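Local coordinates for uncharacterized protein (Borrelia turicatae, PDB 5VJ4) that is of unknown function but is probably a surface lipoprotein of relapsing fever spirochetes, differentially regulated between tick and mammal, and may bind lipid, at residues A[176-181]-A[226-231]; A[187-192]-A[273-278]; A[109-114]-A[119-124]. All blocks are in the same frame, centred on the assembly; numbering follows the deposited sequence.

Contact 1 (A[176-181]-A[226-231]); sequences EGVKTR and EIVKNP. With SO4 (sulfate ion), chain I.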
# COMPACT_ATOMS: atom_id res chain seq x y z
N GLU A 176 -26.65 -4.94 10.44
CA GLU A 176 -25.75 -5.15 11.61
C GLU A 176 -24.57 -6.06 11.25
O GLU A 176 -23.41 -5.71 11.48
CB GLU A 176 -26.47 -5.69 12.85
N GLY A 177 -24.89 -7.17 10.60
CA GLY A 177 -23.93 -8.21 10.24
C GLY A 177 -22.75 -7.73 9.45
O GLY A 177 -21.66 -8.31 9.53
N VAL A 178 -22.95 -6.65 8.70
CA VAL A 178 -21.89 -6.08 7.85
C VAL A 178 -21.50 -4.65 8.20
O VAL A 178 -20.58 -4.09 7.60
CB VAL A 178 -22.24 -6.17 6.33
CG1 VAL A 178 -22.30 -7.63 5.86
CG2 VAL A 178 -23.52 -5.40 5.99
N LYS A 179 -22.20 -4.05 9.17
CA LYS A 179 -21.99 -2.65 9.58
C LYS A 179 -20.51 -2.26 9.63
O LYS A 179 -20.07 -1.37 8.90
CB LYS A 179 -22.66 -2.41 10.95
CG LYS A 179 -22.71 -0.95 11.38
CD LYS A 179 -22.94 -0.82 12.88
CE LYS A 179 -23.41 0.58 13.26
NZ LYS A 179 -23.23 0.79 14.72
N THR A 180 -19.75 -2.98 10.46
CA THR A 180 -18.34 -2.70 10.68
C THR A 180 -17.58 -2.58 9.37
O THR A 180 -16.92 -1.56 9.12
CB THR A 180 -17.68 -3.77 11.59
OG1 THR A 180 -18.19 -3.63 12.91
CG2 THR A 180 -16.20 -3.56 11.70
N ARG A 181 -17.70 -3.59 8.52
CA ARG A 181 -16.87 -3.67 7.32
C ARG A 181 -17.09 -2.49 6.40
O ARG A 181 -16.14 -2.04 5.73
CB ARG A 181 -17.11 -4.96 6.56
CG ARG A 181 -15.86 -5.46 5.86
CD ARG A 181 -16.07 -6.85 5.36
NE ARG A 181 -15.06 -7.25 4.39
CZ ARG A 181 -15.20 -8.26 3.54
NH1 ARG A 181 -16.32 -8.98 3.52
NH2 ARG A 181 -14.21 -8.56 2.72
N GLU A 226 -26.19 -1.15 -2.87
CA GLU A 226 -26.20 -2.41 -3.58
C GLU A 226 -25.44 -3.48 -2.83
O GLU A 226 -25.85 -4.63 -2.81
CB GLU A 226 -25.60 -2.24 -4.98
CG GLU A 226 -26.43 -1.32 -5.86
CD GLU A 226 -27.69 -1.99 -6.40
OE1 GLU A 226 -28.81 -1.58 -6.01
OE2 GLU A 226 -27.56 -2.92 -7.22
N ILE A 227 -24.34 -3.10 -2.21
CA ILE A 227 -23.49 -4.08 -1.58
C ILE A 227 -24.18 -4.84 -0.46
O ILE A 227 -23.99 -6.06 -0.31
CB ILE A 227 -22.18 -3.44 -1.12
CG1 ILE A 227 -21.33 -3.13 -2.34
CG2 ILE A 227 -21.39 -4.41 -0.29
CD1 ILE A 227 -20.06 -2.38 -2.04
N VAL A 228 -24.99 -4.13 0.32
CA VAL A 228 -25.71 -4.77 1.43
C VAL A 228 -26.65 -5.89 1.01
O VAL A 228 -26.81 -6.85 1.74
CB VAL A 228 -26.46 -3.77 2.32
CG1 VAL A 228 -25.47 -2.79 2.91
CG2 VAL A 228 -27.58 -3.04 1.58
N LYS A 229 -27.24 -5.75 -0.17
CA LYS A 229 -28.15 -6.73 -0.70
C LYS A 229 -27.45 -8.07 -0.98
O LYS A 229 -28.04 -9.12 -0.78
CB LYS A 229 -28.83 -6.17 -1.93
CG LYS A 229 -29.42 -4.80 -1.62
CD LYS A 229 -30.43 -4.29 -2.64
CE LYS A 229 -29.80 -3.96 -3.99
NZ LYS A 229 -30.71 -3.14 -4.83
N ASN A 230 -26.19 -8.04 -1.39
CA ASN A 230 -25.47 -9.28 -1.65
C ASN A 230 -24.07 -9.29 -1.09
O ASN A 230 -23.12 -9.30 -1.84
CB ASN A 230 -25.41 -9.52 -3.14
CG ASN A 230 -26.72 -9.95 -3.69
OD1 ASN A 230 -27.43 -9.16 -4.31
ND2 ASN A 230 -27.08 -11.21 -3.45
N PRO A 231 -23.92 -9.35 0.23
CA PRO A 231 -22.64 -9.23 0.95
C PRO A 231 -21.42 -10.05 0.51
O PRO A 231 -20.31 -9.73 0.92
CB PRO A 231 -23.03 -9.61 2.37
CG PRO A 231 -24.42 -9.09 2.48
CD PRO A 231 -25.06 -9.43 1.17
S SO4 I . -10.66 -7.92 3.59
O1 SO4 I . -11.57 -8.12 2.45
O2 SO4 I . -9.31 -7.85 2.99
O3 SO4 I . -10.99 -6.65 4.35
O4 SO4 I . -10.77 -9.15 4.43
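Val-178, near the start of helix 176-201, meets two residues at the end of helix 224-229 and beyond it, one with each methyl. Its CG1 branch lies 4.1 Å from CB of Pro-231, the side chains crossing at about a right angle, with CB the pyrrolidine atom that is met. CG2 turns to the other partner, 4.5 Å from CG1 of Val-228. The valine can face both because CG1 stands opposite its own carbonyl carbon (chi1 -66°) while CG2 fills the remaining place between that carbon and the backbone N. The contact is a surface seam in an all-helical protein, where the first turn of a long helix rests on the last turn of a short one and the proline after it. Met-234 packs on Val-178 from the following loop, and Val-228 also touches Ile-169 of helix 145-171. One turn on, the extended Arg-181 directs NH2 to O1 of a sulfate ion, 2.7 Å away, in the guanidinium plane; the bond is bent, 144° at the hydrogen. NH2 also forms a salt bridge with Asp-235, and NE of Arg-181 of the second subunit donates to the same sulfate.

Contact 2 (A[187-192]-A[273-278]); sequences KRYDGL and VGVYYV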
# COMPACT_ATOMS: atom_id res chain seq x y z
N LYS A 187 -14.11 4.83 6.23
CA LYS A 187 -12.92 5.54 6.72
C LYS A 187 -11.79 5.64 5.68
O LYS A 187 -11.25 6.73 5.43
CB LYS A 187 -12.43 4.93 8.04
CG LYS A 187 -13.40 5.20 9.17
CD LYS A 187 -13.20 4.33 10.40
CE LYS A 187 -14.43 4.45 11.31
NZ LYS A 187 -14.21 3.95 12.69
N ARG A 188 -11.48 4.53 5.03
CA ARG A 188 -10.45 4.56 3.98
C ARG A 188 -10.80 5.62 2.94
O ARG A 188 -9.95 6.45 2.57
CB ARG A 188 -10.27 3.19 3.32
CG ARG A 188 -10.03 2.07 4.30
CD ARG A 188 -9.30 0.88 3.69
NE ARG A 188 -9.24 -0.23 4.63
CZ ARG A 188 -10.26 -1.05 4.91
NH1 ARG A 188 -11.45 -0.90 4.32
NH2 ARG A 188 -10.07 -2.01 5.80
N TYR A 189 -12.06 5.65 2.52
CA TYR A 189 -12.48 6.62 1.53
C TYR A 189 -12.30 8.05 2.06
O TYR A 189 -11.77 8.92 1.31
CB TYR A 189 -13.89 6.35 1.08
CG TYR A 189 -14.14 5.10 0.25
CD1 TYR A 189 -13.11 4.37 -0.33
CD2 TYR A 189 -15.45 4.68 0.01
CE1 TYR A 189 -13.38 3.24 -1.10
CE2 TYR A 189 -15.72 3.58 -0.77
CZ TYR A 189 -14.69 2.86 -1.32
OH TYR A 189 -15.01 1.75 -2.08
N ASP A 190 -12.69 8.29 3.32
CA ASP A 190 -12.42 9.57 4.01
C ASP A 190 -10.97 9.99 3.82
O ASP A 190 -10.68 11.08 3.29
CB ASP A 190 -12.74 9.51 5.50
CG ASP A 190 -14.23 9.70 5.81
OD1 ASP A 190 -14.97 10.19 4.93
OD2 ASP A 190 -14.65 9.35 6.94
N GLY A 191 -10.07 9.07 4.16
CA GLY A 191 -8.65 9.33 4.06
C GLY A 191 -8.28 9.80 2.69
O GLY A 191 -7.59 10.81 2.53
N LEU A 192 -8.77 9.08 1.68
CA LEU A 192 -8.38 9.36 0.30
C LEU A 192 -8.89 10.74 -0.10
O LEU A 192 -8.15 11.52 -0.71
CB LEU A 192 -8.88 8.28 -0.63
CG LEU A 192 -8.16 6.93 -0.51
CD1 LEU A 192 -9.05 5.85 -1.06
CD2 LEU A 192 -6.85 6.92 -1.23
N VAL A 273 -3.34 -5.87 -2.96
CA VAL A 273 -3.19 -4.49 -2.62
C VAL A 273 -4.45 -3.96 -1.91
O VAL A 273 -4.36 -3.14 -1.01
CB VAL A 273 -2.87 -3.74 -3.92
CG1 VAL A 273 -3.56 -2.41 -4.02
CG2 VAL A 273 -1.38 -3.64 -4.09
N GLY A 274 -5.62 -4.43 -2.32
CA GLY A 274 -6.86 -4.01 -1.70
C GLY A 274 -7.50 -2.78 -2.32
O GLY A 274 -6.89 -2.02 -3.09
N VAL A 275 -8.75 -2.58 -1.97
CA VAL A 275 -9.52 -1.51 -2.57
C VAL A 275 -8.93 -0.12 -2.37
O VAL A 275 -9.01 0.72 -3.26
CB VAL A 275 -10.91 -1.50 -1.98
CG1 VAL A 275 -11.70 -0.33 -2.52
CG2 VAL A 275 -11.59 -2.82 -2.28
N TYR A 276 -8.37 0.13 -1.19
CA TYR A 276 -7.78 1.41 -0.89
C TYR A 276 -6.74 1.77 -1.94
O TYR A 276 -6.83 2.85 -2.53
CB TYR A 276 -7.14 1.33 0.46
CG TYR A 276 -6.45 2.56 0.96
CD1 TYR A 276 -7.17 3.57 1.54
CD2 TYR A 276 -5.06 2.67 0.93
CE1 TYR A 276 -6.53 4.69 2.07
CE2 TYR A 276 -4.42 3.78 1.44
CZ TYR A 276 -5.17 4.78 2.02
OH TYR A 276 -4.55 5.89 2.52
N TYR A 277 -5.78 0.89 -2.20
CA TYR A 277 -4.79 1.22 -3.26
C TYR A 277 -5.33 1.13 -4.67
O TYR A 277 -4.86 1.85 -5.53
CB TYR A 277 -3.51 0.42 -3.16
CG TYR A 277 -2.82 0.73 -1.90
CD1 TYR A 277 -3.14 0.06 -0.72
CD2 TYR A 277 -1.89 1.75 -1.85
CE1 TYR A 277 -2.54 0.39 0.48
CE2 TYR A 277 -1.30 2.10 -0.66
CZ TYR A 277 -1.63 1.43 0.50
OH TYR A 277 -1.03 1.77 1.69
N VAL A 278 -6.33 0.28 -4.89
CA VAL A 278 -6.84 0.13 -6.20
C VAL A 278 -7.52 1.42 -6.62
O VAL A 278 -7.26 1.93 -7.69
CB VAL A 278 -7.79 -1.06 -6.36
CG1 VAL A 278 -8.54 -0.96 -7.68
CG2 VAL A 278 -7.01 -2.34 -6.34
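Tyr-276 lays its ring against Arg-188 and Leu-192, and most of the apolar packing between helices 176-201 and 263-301 here runs through that ring. Leu-192 brings CG to 3.8 Å from CE1 of Tyr-276, while its CD2 sits over one ring face. Arg-188 contributes aliphatic carbons: CB approaches CD1 of Tyr-276 at 3.6 Å, from a slanting direction, and CD lies 3.9 Å from CB of the tyrosine. With CG of Tyr-276 trans to the backbone N (chi1 179°), the ring is swung toward these two residues, one helical turn apart, and CE1 comes within 3.9 Å of the carbonyl O of Arg-188, which lies in the ring plane. A second apolar touch joins Tyr-189 to Val-275, whose CG1 meets the edge of the phenol, 3.9 Å from OH.

The polar end of Arg-188 finds its partner on the second subunit. Its guanidinium plane is turned 70° from the Tyr-276 ring, so the two do not lie flat on each other, and NE donates to Asn-271 O of that subunit.

The two segments run in roughly the same direction, their axes 31° apart and 10.3 Å at closest, helix 263-301 packing on the side of helix 176-201, although segment 273-278 is kinked just after Gly-274. Around them, Phe-221 of helix 218-222 meets Tyr-189 edge-to-face, Trp-240 of a loop touches Val-275, and Phe-333 of the second subunit, from its helix 308-334, closes on Tyr-276, so this buried joint lies where the helices of two subunits come together.

Contact 3 (A[109-114]-A[119-124]); sequences ALLDDF and SGRKAI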
# COMPACT_ATOMS: atom_id res chain seq x y z
N ALA A 109 -14.94 34.06 9.56
CA ALA A 109 -15.23 35.38 9.07
C ALA A 109 -15.06 35.42 7.57
O ALA A 109 -15.95 35.91 6.86
CB ALA A 109 -14.34 36.40 9.74
N LEU A 110 -13.96 34.86 7.08
CA LEU A 110 -13.72 34.77 5.64
C LEU A 110 -14.83 33.99 4.91
O LEU A 110 -15.32 34.43 3.87
CB LEU A 110 -12.35 34.18 5.38
CG LEU A 110 -11.97 33.88 3.94
CD1 LEU A 110 -11.90 35.18 3.13
CD2 LEU A 110 -10.65 33.12 3.90
N LEU A 111 -15.25 32.85 5.46
CA LEU A 111 -16.32 32.09 4.83
C LEU A 111 -17.62 32.87 4.77
O LEU A 111 -18.34 32.78 3.77
CB LEU A 111 -16.53 30.72 5.48
CG LEU A 111 -15.35 29.71 5.54
CD1 LEU A 111 -15.72 28.50 6.39
CD2 LEU A 111 -14.89 29.27 4.16
N ASP A 112 -17.89 33.67 5.81
CA ASP A 112 -19.07 34.55 5.85
C ASP A 112 -18.96 35.64 4.78
O ASP A 112 -19.90 35.87 4.02
CB ASP A 112 -19.24 35.17 7.23
CG ASP A 112 -19.99 34.27 8.20
OD1 ASP A 112 -20.42 33.16 7.81
OD2 ASP A 112 -20.17 34.68 9.37
N ASP A 113 -17.78 36.24 4.68
CA ASP A 113 -17.47 37.17 3.59
C ASP A 113 -17.71 36.56 2.20
O ASP A 113 -17.90 37.29 1.24
CB ASP A 113 -16.01 37.60 3.72
CG ASP A 113 -15.66 38.81 2.90
OD1 ASP A 113 -16.60 39.47 2.39
OD2 ASP A 113 -14.44 39.11 2.79
N PHE A 114 -17.69 35.23 2.09
CA PHE A 114 -17.83 34.53 0.80
C PHE A 114 -19.25 34.05 0.50
O PHE A 114 -19.59 33.72 -0.64
CB PHE A 114 -16.88 33.33 0.74
CG PHE A 114 -15.46 33.68 0.39
CD1 PHE A 114 -15.03 35.01 0.26
CD2 PHE A 114 -14.52 32.66 0.22
CE1 PHE A 114 -13.71 35.30 -0.07
CE2 PHE A 114 -13.19 32.96 -0.09
CZ PHE A 114 -12.79 34.28 -0.25
N SER A 119 -23.69 24.27 5.89
CA SER A 119 -23.25 23.04 5.27
C SER A 119 -21.87 23.24 4.63
O SER A 119 -20.96 22.44 4.84
CB SER A 119 -24.30 22.57 4.26
OG SER A 119 -24.59 23.58 3.33
N GLY A 120 -21.70 24.34 3.89
CA GLY A 120 -20.40 24.71 3.33
C GLY A 120 -19.29 24.77 4.35
O GLY A 120 -18.17 24.38 4.08
N ARG A 121 -19.60 25.28 5.54
CA ARG A 121 -18.64 25.31 6.65
C ARG A 121 -18.29 23.89 7.00
O ARG A 121 -17.11 23.55 7.13
CB ARG A 121 -19.21 26.04 7.87
CG ARG A 121 -19.08 27.56 7.81
CD ARG A 121 -19.59 28.19 9.11
NE ARG A 121 -20.72 29.07 8.79
CZ ARG A 121 -21.97 28.86 9.18
NH1 ARG A 121 -22.27 27.83 9.95
NH2 ARG A 121 -22.93 29.72 8.83
N LYS A 122 -19.32 23.05 7.13
CA LYS A 122 -19.13 21.66 7.51
C LYS A 122 -18.23 20.92 6.49
O LYS A 122 -17.41 20.09 6.87
CB LYS A 122 -20.48 20.96 7.62
CG LYS A 122 -21.08 20.92 9.00
CD LYS A 122 -22.54 20.49 8.97
CE LYS A 122 -22.96 19.95 10.32
NZ LYS A 122 -24.39 19.55 10.31
N ALA A 123 -18.39 21.25 5.20
CA ALA A 123 -17.58 20.68 4.13
C ALA A 123 -16.12 21.08 4.28
O ALA A 123 -15.23 20.23 4.29
CB ALA A 123 -18.12 21.08 2.76
N ILE A 124 -15.88 22.38 4.36
CA ILE A 124 -14.54 22.89 4.58
C ILE A 124 -13.88 22.20 5.78
O ILE A 124 -12.75 21.76 5.70
CB ILE A 124 -14.54 24.42 4.71
CG1 ILE A 124 -14.94 25.04 3.37
CG2 ILE A 124 -13.17 24.92 5.10
CD1 ILE A 124 -13.86 25.07 2.32
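Leu-111 reaches across to the next helix with both methyls, dividing them between two residues one turn apart. CD1 meets the aliphatic stem of Arg-121, 3.8 Å from its CG, and CD2 faces CG1 of Ile-124 at 4.3 Å. With CD1 anti to CA (chi2 172°), that methyl runs on to Arg-121 while CD2 branches off toward Ile-124. Beside this apolar touch, OD1 of Asp-112 lies 4.2 Å from NE of Arg-121. That is too long for a salt bridge, and the carboxylate oxygen approaches the guanidinium at a slant, but the opposite charges probably attract weakly. Arg-121 serves both neighbours: its first carbons pack on Leu-111, and a bend at chi3 (-119°) turns the guanidinium from that direction to the side where Asp-112 stands.

In the next shell, Thr-101 of the preceding loop touches Arg-121, and NE of Arg-118 comes close to its NH2, a pair of like charges. Behind Ile-124 lie Ile-136 and Leu-140, which continue the apolar surface begun by Leu-111.

The helices are consecutive, joined by a short link, and form a splayed helical hairpin: their segment axes stand 11.1 Å apart at closest and point at 133° to each other. Helix 133-141 packs beneath both, touching Leu-110 on one and Ile-124 on the other, while helix 145-171 receives Ala-123 on Thr-156, Val-157 and Leu-160 and meets Phe-114 through Ala-145. The hairpin is thus seated on the two helices that follow it.

In the fold
Contacts 1 and 2 share helix 176-201, the first using its first turn and the second a point farther along, with centres about 17 Å apart and nearest atoms about 5 Å apart. Their segments alternate along the chain, and both touch the second subunit. The sulfate held by Arg-181 in contact 1, probably from the crystallisation liquor, also lies about 5 Å from the side chain of Arg-188 in contact 2, so both contacts border the same anion at the subunit interface. Contact 3 is a local hairpin, complete before the others open. Its centre is about 35 Å from that of contact 1 and about 28 Å from that of contact 2, and the second subunit does not touch its two segments.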